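PDB 6MKB: tumor necrosis factor ligand superfamily member 9 from Mus musculus, which binds the receptor TNFRSF9 (4-1BB) as a cytokine of the tumor necrosis factor family and induces proliferation of activated peripheral T cells. Local coordinates for residues B[52-57]-B[123-128]. Sequence-based numbering, arbitrary orientation.
Sequences LVVDSP and LLLKAG
Two loops that cross between the sheets of the TNF-homology jelly roll meet at one end of the sandwich: residues 55-57 lead from strand 51-54 to strand 58-70, and residues 126-128 lead from strand 115-125 to strand 129-140. A single hydrogen bond ties them, from G128 N to V54 O (2.7 Å). The N-H meets the oxygen nearly along the C=O axis (167°) but is itself bent, with 139° at the hydrogen. G128 takes a positive phi of 91°, a backbone shape at which a CB would press on the carbonyl oxygen of A127. Beside this bond, A127 lies against the other loop: D55 O meets both its CA, in a CA-H...O contact, and its methyl CB, each at 3.4 Å, and the same CB sits 3.8 Å from P57 CD. The proline ring lies along the 125-127 backbone, CB 3.5 Å from L125 O. Beneath the loops, the buried V54 and L125 side chains cross at about a right angle, V54 CG2 touching L125 CD1 at 3.9 Å. V54 CG1, anti to its backbone N, reaches K126 O instead. Y60 and L161 touch both of these side chains and continue the hydrophobic interior. The V54 backbone also bonds with H129, and P57 with D167, just after strand 149-166. Both loop crossings thus lie at one end of the β-sandwich, as in the jelly-roll fold of TNF ligands.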
# COMPACT_ATOMS: atom_id res chain seq x y z
N LEU B 52 5.62 -3.63 17.88
CA LEU B 52 4.19 -3.81 17.89
C LEU B 52 3.97 -5.27 18.25
O LEU B 52 4.54 -6.15 17.59
CB LEU B 52 3.62 -3.45 16.50
CG LEU B 52 2.10 -3.52 16.28
CD1 LEU B 52 1.36 -2.68 17.25
CD2 LEU B 52 1.76 -2.97 14.88
N VAL B 53 3.27 -5.52 19.36
CA VAL B 53 3.00 -6.85 19.92
C VAL B 53 1.56 -7.27 19.56
O VAL B 53 0.59 -6.62 19.95
CB VAL B 53 3.26 -6.91 21.47
CG1 VAL B 53 3.21 -8.35 21.97
CG2 VAL B 53 4.60 -6.27 21.82
N VAL B 54 1.44 -8.36 18.81
CA VAL B 54 0.20 -8.97 18.34
C VAL B 54 -0.26 -10.01 19.38
O VAL B 54 0.48 -10.94 19.70
CB VAL B 54 0.42 -9.58 16.93
CG1 VAL B 54 -0.67 -10.57 16.55
CG2 VAL B 54 0.55 -8.49 15.89
N ASP B 55 -1.48 -9.83 19.90
CA ASP B 55 -2.05 -10.68 20.95
C ASP B 55 -2.52 -12.05 20.45
O ASP B 55 -2.09 -13.07 20.99
CB ASP B 55 -3.25 -9.96 21.58
CG ASP B 55 -3.59 -10.25 23.02
OD1 ASP B 55 -3.27 -11.37 23.50
OD2 ASP B 55 -4.21 -9.38 23.67
N SER B 56 -3.42 -12.09 19.47
CA SER B 56 -4.01 -13.35 19.01
C SER B 56 -3.54 -13.80 17.60
O SER B 56 -3.25 -12.96 16.75
CB SER B 56 -5.54 -13.27 19.07
OG SER B 56 -6.04 -12.24 18.23
N PRO B 57 -3.42 -15.13 17.35
CA PRO B 57 -2.96 -15.58 16.03
C PRO B 57 -4.03 -15.47 14.93
O PRO B 57 -5.25 -15.55 15.18
CB PRO B 57 -2.60 -17.05 16.27
CG PRO B 57 -3.54 -17.47 17.36
CD PRO B 57 -3.71 -16.28 18.25
N LEU B 123 0.05 -11.83 6.14
CA LEU B 123 0.96 -12.71 6.88
C LEU B 123 0.28 -13.49 7.99
O LEU B 123 -0.57 -12.95 8.72
CB LEU B 123 2.11 -11.88 7.51
CG LEU B 123 3.07 -11.13 6.55
CD1 LEU B 123 3.81 -10.03 7.28
CD2 LEU B 123 4.06 -12.07 5.92
N LEU B 124 0.70 -14.75 8.16
CA LEU B 124 0.24 -15.58 9.27
C LEU B 124 1.08 -15.23 10.49
O LEU B 124 2.31 -15.43 10.49
CB LEU B 124 0.33 -17.08 8.96
CG LEU B 124 -0.71 -17.68 8.02
CD1 LEU B 124 -0.32 -19.09 7.68
CD2 LEU B 124 -2.12 -17.62 8.61
N LEU B 125 0.44 -14.65 11.50
CA LEU B 125 1.10 -14.25 12.74
C LEU B 125 0.61 -15.12 13.89
O LEU B 125 -0.52 -15.62 13.88
CB LEU B 125 0.89 -12.75 13.04
CG LEU B 125 1.37 -11.73 11.97
CD1 LEU B 125 1.13 -10.31 12.45
CD2 LEU B 125 2.84 -11.92 11.61
N LYS B 126 1.50 -15.32 14.88
CA LYS B 126 1.30 -16.12 16.08
C LYS B 126 0.94 -15.23 17.24
O LYS B 126 1.07 -14.00 17.15
CB LYS B 126 2.58 -16.91 16.40
CG LYS B 126 3.20 -17.71 15.26
CD LYS B 126 2.45 -18.99 14.99
CE LYS B 126 3.21 -19.99 14.17
NZ LYS B 126 2.52 -21.31 14.18
N ALA B 127 0.48 -15.83 18.34
CA ALA B 127 0.16 -15.13 19.57
C ALA B 127 1.47 -14.65 20.21
O ALA B 127 2.37 -15.45 20.43
CB ALA B 127 -0.61 -16.05 20.52
N GLY B 128 1.58 -13.34 20.43
CA GLY B 128 2.76 -12.72 21.00
C GLY B 128 3.76 -12.28 19.95
O GLY B 128 4.92 -11.99 20.29